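Side-chain contacts in TRAP dicarboxylate transporter-DctP subunit (Desulfovibrio salexigens, PDB 4N6D), which probably captures a small organic acid in the periplasm, as DctP-type solute-binding proteins do, and delivers it to a TRAP membrane transporter: residues K318-G322 against A323-S327; G173-S176 against K177-E180; K252-L255 against N256-R260. All coordinates share one frame; numbering follows the deposited sequence. Where two conformers were deposited one is given.

Contact 1. Residues K318-G322 against A323-S327; sequences KGVDG and AAVLS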
ATOM      1  N   LYS A 318      -2.407 -16.682  16.019  1.00 13.04           N
ATOM      2  CA  LYS A 318      -1.214 -16.010  16.509  1.00  9.80           C
ATOM      3  C   LYS A 318      -1.518 -15.093  17.712  1.00 12.52           C
ATOM      4  O   LYS A 318      -0.711 -14.204  18.057  1.00 13.06           O
ATOM      5  CB  LYS A 318      -0.574 -15.209  15.387  1.00 10.04           C
ATOM      6  CG  LYS A 318      -0.181 -16.045  14.170  1.00 19.09           C
ATOM      7  CD  LYS A 318       1.178 -16.640  14.323  1.00 27.23           C
ATOM      8  CE  LYS A 318       1.770 -16.997  12.952  1.00 29.03           C
ATOM      9  NZ  LYS A 318       1.045 -18.145  12.365  1.00 20.18           N
ATOM     10  N   GLY A 319      -2.670 -15.301  18.350  1.00 10.38           N
ATOM     11  CA  GLY A 319      -3.010 -14.586  19.582  1.00 13.60           C
ATOM     12  C   GLY A 319      -3.556 -13.173  19.418  1.00 12.34           C
ATOM     13  O   GLY A 319      -3.655 -12.400  20.401  1.00 13.42           O
ATOM     14  N   VAL A 320      -3.929 -12.830  18.191  1.00  9.72           N
ATOM     15  CA  VAL A 320      -4.469 -11.506  17.894  1.00  8.64           C
ATOM     16  C   VAL A 320      -5.995 -11.518  17.960  1.00  8.82           C
ATOM     17  O   VAL A 320      -6.626 -12.463  17.496  1.00  8.48           O
ATOM     18  CB  VAL A 320      -3.985 -11.035  16.507  1.00  9.82           C
ATOM     19  CG1 VAL A 320      -4.683  -9.733  16.080  1.00  8.20           C
ATOM     20  CG2 VAL A 320      -2.466 -10.871  16.503  1.00 13.84           C
ATOM     21  N   ASP A 321      -6.584 -10.465  18.539  1.00 10.80           N
ATOM     22  CA  ASP A 321      -8.045 -10.350  18.666  1.00 10.21           C
ATOM     23  C   ASP A 321      -8.553  -9.705  17.370  1.00  7.36           C
ATOM     24  O   ASP A 321      -8.658  -8.476  17.267  1.00  9.36           O
ATOM     25  CB  ASP A 321      -8.379  -9.498  19.901  1.00  8.34           C
ATOM     26  CG  ASP A 321      -9.876  -9.426  20.219  1.00 14.58           C
ATOM     27  OD1 ASP A 321     -10.727  -9.814  19.376  1.00 13.31           O
ATOM     28  OD2 ASP A 321     -10.165  -8.940  21.334  1.00 16.98           O
ATOM     29  N   GLY A 322      -8.811 -10.540  16.365  1.00 11.38           N
ATOM     30  CA  GLY A 322      -9.102 -10.067  15.015  1.00  8.87           C
ATOM     31  C   GLY A 322     -10.332  -9.168  14.956  1.00 11.28           C
ATOM     32  O   GLY A 322     -10.308  -8.140  14.272  1.00  9.21           O
ATOM     33  N   ALA A 323     -11.400  -9.539  15.649  1.00 10.19           N
ATOM     34  CA  ALA A 323     -12.604  -8.707  15.596  1.00 10.68           C
ATOM     35  C   ALA A 323     -12.324  -7.338  16.216  1.00 12.28           C
ATOM     36  O   ALA A 323     -12.805  -6.292  15.714  1.00 10.05           O
ATOM     37  CB  ALA A 323     -13.790  -9.383  16.271  1.00 10.32           C
ATOM     38  N   ALA A 324     -11.547  -7.311  17.298  1.00  7.82           N
ATOM     39  CA  ALA A 324     -11.236  -6.039  17.931  1.00  8.32           C
ATOM     40  C   ALA A 324     -10.419  -5.152  17.006  1.00  8.80           C
ATOM     41  O   ALA A 324     -10.631  -3.930  16.940  1.00  8.88           O
ATOM     42  CB  ALA A 324     -10.526  -6.242  19.268  1.00  9.05           C
ATOM     43  N   VAL A 325      -9.456  -5.755  16.306  1.00  7.91           N
ATOM     44  CA  VAL A 325      -8.620  -5.016  15.382  1.00  7.44           C
ATOM     45  C   VAL A 325      -9.473  -4.461  14.238  1.00  7.91           C
ATOM     46  O   VAL A 325      -9.336  -3.286  13.870  1.00  8.44           O
ATOM     47  CB  VAL A 325      -7.517  -5.919  14.800  1.00  6.59           C
ATOM     48  CG1 VAL A 325      -6.781  -5.220  13.664  1.00  9.75           C
ATOM     49  CG2 VAL A 325      -6.526  -6.342  15.897  1.00 10.26           C
ATOM     50  N   LEU A 326     -10.351  -5.285  13.664  1.00  6.86           N
ATOM     51  CA  LEU A 326     -11.189  -4.823  12.554  1.00  7.08           C
ATOM     52  C   LEU A 326     -12.086  -3.665  12.978  1.00  7.35           C
ATOM     53  O   LEU A 326     -12.298  -2.729  12.232  1.00  8.85           O
ATOM     54  CB  LEU A 326     -12.049  -5.949  11.991  1.00  6.98           C
ATOM     55  CG  LEU A 326     -11.277  -7.016  11.200  1.00  6.60           C
ATOM     56  CD1 LEU A 326     -12.026  -8.327  11.124  1.00  6.70           C
ATOM     57  CD2 LEU A 326     -10.932  -6.505   9.820  1.00  8.86           C
ATOM     58  N   SER A 327     -12.632  -3.733  14.176  0.51  7.68           N
ATOM     59  CA  SER A 327     -13.428  -2.621  14.694  0.51  9.12           C
ATOM     60  C   SER A 327     -12.592  -1.354  14.729  0.51  9.18           C
ATOM     61  O   SER A 327     -13.003  -0.289  14.257  0.51 11.18           O
ATOM     62  CB  SER A 327     -13.906  -2.916  16.103  0.51  9.69           C
ATOM     63  OG  SER A 327     -14.848  -3.964  16.112  0.51  9.51           O
TER
HETATM   64  O   HOH W   1     -11.572 -11.712  17.629  1.00 15.84           O
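Asp321 and Ala324 meet through the N-cap of helix 322-337, with Asp321 as the capping residue. Its CG is swung anti to the backbone N (chi1 -174°), which folds the carboxylate back over the first turn. There OD1 accepts from Ala324 N in a weak capping bond of 3.4 Å, the donor sitting above the carboxylate plane. The methyl CB of Ala324 rests on the carboxylate face, 3.4 Å from Asp321 CG. A water reinforces the cap: it donates to Asp321 OD1 at 2.7 Å and accepts from Ala323 N at 2.9 Å.

In the backbone, Val325 N donates to Asp321 O at 3.0 Å, and Leu326 N follows to Gly322 O at 2.9 Å.

The apolar contact is between valines. Val320, just before the cap, sets CG1 3.9 Å from Val325 CG2 inside the helix; Val320 also touches Ala315 of helix 294-317, and Val325 packs on Trp311. The preceding helix has ended in a Schellman motif at Gly319, so a short loop joins two helices.

The direct capping bond is weak and the water links the same oxygen to Ala323 N, an arrangement in which the carboxylate would be expected to interact favourably with the helix dipole.

Contact 2. Residues G173-S176 against K177-E180; sequences GILS and KILE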
ATOM      1  N   GLY A 173      -2.042 -12.624  -5.948  1.00 15.60           N
ATOM      2  CA  GLY A 173      -2.341 -12.526  -4.525  1.00 12.53           C
ATOM      3  C   GLY A 173      -3.817 -12.331  -4.207  1.00 14.81           C
ATOM      4  O   GLY A 173      -4.679 -13.020  -4.747  1.00 11.81           O
ATOM      5  N   ILE A 174      -4.111 -11.434  -3.273  1.00 11.87           N
ATOM      6  CA  ILE A 174      -5.494 -11.283  -2.819  1.00 12.59           C
ATOM      7  C   ILE A 174      -6.414 -10.765  -3.911  1.00 12.92           C
ATOM      8  O   ILE A 174      -7.611 -11.069  -3.919  1.00 13.71           O
ATOM      9  CB  ILE A 174      -5.596 -10.370  -1.576  1.00 14.36           C
ATOM     10  CG1 ILE A 174      -6.971 -10.513  -0.932  1.00 19.78           C
ATOM     11  CG2 ILE A 174      -5.352  -8.929  -1.917  1.00 15.04           C
ATOM     12  CD1 ILE A 174      -6.993  -9.969   0.450  1.00 13.76           C
ATOM     13  N   LEU A 175      -5.879  -9.957  -4.815  1.00 12.33           N
ATOM     14  CA  LEU A 175      -6.707  -9.420  -5.897  1.00 11.71           C
ATOM     15  C   LEU A 175      -7.181 -10.534  -6.832  1.00 14.31           C
ATOM     16  O   LEU A 175      -8.291 -10.481  -7.355  1.00 13.08           O
ATOM     17  CB  LEU A 175      -5.957  -8.354  -6.677  1.00 10.23           C
ATOM     18  CG  LEU A 175      -5.612  -7.096  -5.879  1.00 12.62           C
ATOM     19  CD1 LEU A 175      -4.904  -6.118  -6.791  1.00 15.73           C
ATOM     20  CD2 LEU A 175      -6.842  -6.463  -5.259  1.00 16.51           C
ATOM     21  N   SER A 176      -6.347 -11.548  -7.058  0.54 13.65           N
ATOM     22  CA  SER A 176      -6.792 -12.694  -7.842  0.54 14.20           C
ATOM     23  C   SER A 176      -7.937 -13.397  -7.125  0.54 13.99           C
ATOM     24  O   SER A 176      -8.919 -13.792  -7.742  0.54 12.02           O
ATOM     25  CB  SER A 176      -5.655 -13.683  -8.087  0.54 14.20           C
ATOM     26  OG  SER A 176      -4.732 -13.135  -8.999  0.54 14.63           O
ATOM     27  N   LYS A 177      -7.803 -13.559  -5.812  1.00 13.92           N
ATOM     28  CA  LYS A 177      -8.830 -14.249  -5.045  1.00 13.54           C
ATOM     29  C   LYS A 177     -10.143 -13.492  -5.179  1.00 11.07           C
ATOM     30  O   LYS A 177     -11.210 -14.103  -5.380  1.00 12.55           O
ATOM     31  CB  LYS A 177      -8.414 -14.405  -3.578  1.00 11.74           C
ATOM     32  CG  LYS A 177      -7.318 -15.430  -3.351  1.00 16.89           C
ATOM     33  CD  LYS A 177      -6.863 -15.449  -1.889  1.00 22.24           C
ATOM     34  CE  LYS A 177      -6.243 -16.772  -1.520  1.00 31.15           C
ATOM     35  NZ  LYS A 177      -7.243 -17.876  -1.526  1.00 38.82           N
ATOM     36  N   ILE A 178     -10.064 -12.168  -5.070  1.00 10.53           N
ATOM     37  CA  ILE A 178     -11.245 -11.323  -5.224  1.00 11.16           C
ATOM     38  C   ILE A 178     -11.865 -11.482  -6.607  1.00 14.05           C
ATOM     39  O   ILE A 178     -13.074 -11.694  -6.746  1.00 13.11           O
ATOM     40  CB  ILE A 178     -10.905  -9.877  -4.907  1.00 11.96           C
ATOM     41  CG1 ILE A 178     -10.597  -9.755  -3.412  1.00 12.63           C
ATOM     42  CG2 ILE A 178     -12.042  -8.963  -5.317  1.00 13.08           C
ATOM     43  CD1 ILE A 178      -9.993  -8.438  -3.015  1.00 13.80           C
ATOM     44  N   LEU A 179     -11.050 -11.414  -7.655  1.00 13.15           N
ATOM     45  CA  LEU A 179     -11.590 -11.623  -8.992  1.00 11.20           C
ATOM     46  C   LEU A 179     -12.277 -12.979  -9.144  1.00 16.20           C
ATOM     47  O   LEU A 179     -13.330 -13.069  -9.770  1.00 15.90           O
ATOM     48  CB  LEU A 179     -10.476 -11.499 -10.027  1.00 11.94           C
ATOM     49  CG  LEU A 179      -9.972 -10.081 -10.265  1.00 13.10           C
ATOM     50  CD1 LEU A 179      -8.706 -10.123 -11.113  1.00 15.51           C
ATOM     51  CD2 LEU A 179     -11.037  -9.245 -10.937  1.00 15.66           C
ATOM     52  N   GLU A 180     -11.671 -14.035  -8.606  1.00 14.98           N
ATOM     53  CA  GLU A 180     -12.274 -15.356  -8.724  1.00 14.97           C
ATOM     54  C   GLU A 180     -13.647 -15.316  -8.052  1.00 15.34           C
ATOM     55  O   GLU A 180     -14.625 -15.838  -8.597  1.00 18.92           O
ATOM     56  CB  GLU A 180     -11.390 -16.442  -8.096  1.00 23.59           C
ATOM     57  CG  GLU A 180     -11.867 -17.859  -8.402  1.00 32.39           C
ATOM     58  CD  GLU A 180     -11.799 -18.202  -9.887  1.00 42.61           C
ATOM     59  OE1 GLU A 180     -10.787 -17.853 -10.539  1.00 43.03           O
ATOM     60  OE2 GLU A 180     -12.760 -18.820 -10.401  1.00 49.15           O
TER
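Ile178 reaches back along its helix with its CG1-CD1 branch, which overlaps the side chains of both Ile174 and Leu175. Helix 173-181 is the helical connection of a beta-alpha-beta unit, between the parallel strands 168-170 and 185-187. The end methyl does the touching: Ile178 CD1 lies 4.2 Å from Ile174 CG1 and 4.3 Å from Leu175 CD2. Its first torsion sets CG1 beside the backbone N (chi1 -68°) and so over the preceding turn, where CG1 approaches Ile174 O to 3.3 Å. Helix 294-317 closes over this patch, Leu307 touching both Ile174 and Ile178.

The next residue, Leu179, repeats the pattern against the backbone, its CG 3.4 Å from Leu175 O. Leu175 and Leu179 both reach Phe207 of strand 205-208, while Ser176 and Leu179 touch Pro186 of the second strand of the unit. Lys177 and Glu180 are exposed, although they still touch Leu307 and Pro186.

Regular i to i-4 bonds carry the backbone, with Ile178 N, Leu179 N and Glu180 N donating to Ile174 O, Leu175 O and Ser176 O. Near Gly173, whose phi is positive, the bonding is weaker: Lys177 N makes only a weak bond to Gly173 O at 3.3 Å. The aliphatic base of Lys177 covers the same turn, its CB 3.4 Å from Ile174 O.

Contact 3. Residues K252-L255 against N256-R260; sequences KKVL and NDLGR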
ATOM      1  N   LYS A 252      16.893  10.570  18.235  1.00 12.55           N
ATOM      2  CA  LYS A 252      15.719   9.700  18.376  1.00 13.50           C
ATOM      3  C   LYS A 252      14.438  10.509  18.326  1.00 12.07           C
ATOM      4  O   LYS A 252      13.460  10.107  17.688  1.00 10.97           O
ATOM      5  CB  LYS A 252      15.763   8.894  19.677  1.00 12.42           C
ATOM      6  CG  LYS A 252      16.827   7.796  19.731  1.00  9.78           C
ATOM      7  CD  LYS A 252      16.601   6.910  20.949  1.00 15.08           C
ATOM      8  CE  LYS A 252      17.595   5.767  21.052  1.00 18.31           C
ATOM      9  NZ  LYS A 252      17.511   5.153  22.399  1.00 31.64           N
ATOM     10  N   LYS A 253      14.428  11.672  18.980  1.00 11.26           N
ATOM     11  CA  LYS A 253      13.245  12.509  18.932  1.00 12.87           C
ATOM     12  C   LYS A 253      12.902  12.942  17.507  1.00 10.70           C
ATOM     13  O   LYS A 253      11.742  12.937  17.110  1.00 11.58           O
ATOM     14  CB  LYS A 253      13.436  13.746  19.799  1.00 18.28           C
ATOM     15  CG  LYS A 253      12.200  14.607  19.803  1.00 22.61           C
ATOM     16  CD  LYS A 253      12.343  15.814  20.691  1.00 31.49           C
ATOM     17  CE  LYS A 253      10.979  16.368  21.063  1.00 31.23           C
ATOM     18  NZ  LYS A 253      10.030  16.420  19.943  1.00 33.56           N
ATOM     19  N   VAL A 254      13.901  13.340  16.727  1.00 11.93           N
ATOM     20  CA  VAL A 254      13.646  13.691  15.340  1.00 11.89           C
ATOM     21  C   VAL A 254      13.003  12.530  14.605  1.00 11.58           C
ATOM     22  O   VAL A 254      12.020  12.703  13.890  1.00 11.29           O
ATOM     23  CB  VAL A 254      14.943  14.113  14.624  1.00 12.05           C
ATOM     24  CG1 VAL A 254      14.715  14.266  13.144  1.00 15.84           C
ATOM     25  CG2 VAL A 254      15.473  15.418  15.212  1.00 14.83           C
ATOM     26  N   LEU A 255      13.559  11.336  14.760  1.00  9.88           N
ATOM     27  CA  LEU A 255      13.034  10.195  14.016  1.00  9.37           C
ATOM     28  C   LEU A 255      11.655   9.773  14.519  1.00  7.49           C
ATOM     29  O   LEU A 255      10.822   9.312  13.756  1.00  8.29           O
ATOM     30  CB  LEU A 255      14.011   9.027  14.076  1.00 10.48           C
ATOM     31  CG  LEU A 255      15.060   8.996  12.963  1.00 13.34           C
ATOM     32  CD1 LEU A 255      15.816  10.286  12.799  1.00 15.38           C
ATOM     33  CD2 LEU A 255      16.028   7.852  13.227  1.00 12.14           C
ATOM     34  N   ASN A 256      11.429   9.916  15.812  1.00  8.36           N
ATOM     35  CA  ASN A 256      10.153   9.578  16.403  1.00  7.64           C
ATOM     36  C   ASN A 256       9.099  10.531  15.887  1.00 10.48           C
ATOM     37  O   ASN A 256       8.021  10.108  15.474  1.00 10.57           O
ATOM     38  CB  ASN A 256      10.222   9.667  17.919  1.00  9.70           C
ATOM     39  CG  ASN A 256      10.764   8.415  18.547  1.00 12.72           C
ATOM     40  OD1 ASN A 256      10.676   7.343  17.968  1.00 13.86           O
ATOM     41  ND2 ASN A 256      11.307   8.539  19.750  1.00 14.41           N
ATOM     42  N   ASP A 257       9.408  11.826  15.897  1.00  9.17           N
ATOM     43  CA  ASP A 257       8.452  12.817  15.400  1.00 11.00           C
ATOM     44  C   ASP A 257       8.116  12.630  13.923  1.00  9.55           C
ATOM     45  O   ASP A 257       6.989  12.891  13.476  1.00 15.09           O
ATOM     46  CB  ASP A 257       8.981  14.232  15.626  1.00 14.95           C
ATOM     47  CG  ASP A 257       8.916  14.659  17.087  1.00 19.61           C
ATOM     48  OD1 ASP A 257       8.235  13.993  17.873  1.00 19.91           O
ATOM     49  OD2 ASP A 257       9.539  15.668  17.439  1.00 23.43           O
ATOM     50  N   LEU A 258       9.081  12.151  13.141  1.00  8.08           N
ATOM     51  CA  LEU A 258       8.820  11.877  11.736  1.00  7.91           C
ATOM     52  C   LEU A 258       7.923  10.663  11.452  1.00  8.77           C
ATOM     53  O   LEU A 258       7.517  10.440  10.321  1.00  9.26           O
ATOM     54  CB  LEU A 258      10.133  11.705  10.964  1.00  7.95           C
ATOM     55  CG  LEU A 258      10.753  13.008  10.502  1.00 12.45           C
ATOM     56  CD1 LEU A 258      12.225  12.788  10.156  1.00 10.91           C
ATOM     57  CD2 LEU A 258       9.970  13.604   9.322  1.00 12.53           C
ATOM     58  N   GLY A 259       7.615   9.847  12.448  1.00  8.47           N
ATOM     59  CA  GLY A 259       6.863   8.636  12.143  1.00  9.31           C
ATOM     60  C   GLY A 259       5.483   8.947  11.570  1.00  8.08           C
ATOM     61  O   GLY A 259       5.125   8.521  10.466  1.00  9.32           O
ATOM     62  N   ARG A 260       4.687   9.688  12.327  1.00  7.56           N
ATOM     63  CA  ARG A 260       3.366  10.068  11.837  1.00  7.85           C
ATOM     64  C   ARG A 260       3.467  11.007  10.631  1.00  7.96           C
ATOM     65  O   ARG A 260       2.715  10.876   9.658  1.00  8.46           O
ATOM     66  CB  ARG A 260       2.541  10.734  12.942  1.00  8.97           C
ATOM     67  CG  ARG A 260       1.111  10.958  12.521  1.00 11.64           C
ATOM     68  CD  ARG A 260       0.469  12.048  13.362  1.00 19.90           C
ATOM     69  NE  ARG A 260      -0.822  12.420  12.793  1.00 29.86           N
ATOM     70  CZ  ARG A 260      -1.913  11.690  12.925  1.00 29.81           C
ATOM     71  NH1 ARG A 260      -1.871  10.577  13.643  1.00 35.53           N
ATOM     72  NH2 ARG A 260      -3.053  12.088  12.364  1.00 28.19           N
TER
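The Asn256 amide and the Asp257 carboxylate each lay one face against a main-chain oxygen of the previous turn, Lys252 O and Lys253 O. Over the Asn256 amide lies Lys252 O, 3.3 Å from CG; with the oxygen above the plane, ND2 makes no hydrogen bond to it. The CB of Lys252 stands farther off on that face. The polar partner of the amide is elsewhere, for OD1 accepts a hydrogen bond from Lys140 NZ. The carboxylate of Asp257 is placed likewise, with Lys253 O above its face and 3.3 Å from CG.

What distinguishes the carboxylate is its edge. Lys253 NZ approaches the syn lone pair of Asp257 OD2 and forms a salt bridge of 2.7 Å, leaning on this one oxygen, since NZ stays 3.7 Å from OD1. The lysine chain runs out extended and then bends at its last torsion (chi4 -43°), which brings the ammonium back over the next turn. Such an i to i+4 Lys-Asp pair staples the exposed side of helix 249-285, the long helix characteristic of TRAP solute-binding proteins.

On another side the same turns are apolar. Val254 and Leu258 run alongside each other in one direction, with CG1 of the valine 4.2 Å from CD1 of the leucine. Both touch Arg58 of helix 43-58, and Leu255 is buried against Trp51 and Trp244.

In the backbone, Asn256 N, Asp257 N and Leu258 N donate to Lys252 O, Lys253 O and Val254 O, the last at 3.1 Å. The spacing then shortens, Gly259 N donating to Asn256 O at 3.1 Å, three residues back. Just beyond, Arg260 extends to a salt bridge with Asp126 and a hydrogen bond to Tyr336.

Overall arrangement
All three contacts are local and partly buried, yet their chemistry follows their place: contact 1 ties a loop to a helix start, the other two join successive turns of one helix. In contact 1 a carboxylate and a water serve backbone amides; in contacts 2 and 3 the bonds across the segments are mainly amide to carbonyl. Contact 2 relies on branched apolar side chains between strands and a neighbouring helix, whereas contact 3 adds a surface salt bridge to a similar apolar flank. Helix 294-317 touches both contact 1 and contact 2, whose centres are about 23 Å apart. Contacts 2 and 3 lie on opposite sides of the chain's centre, and none of the three touches another.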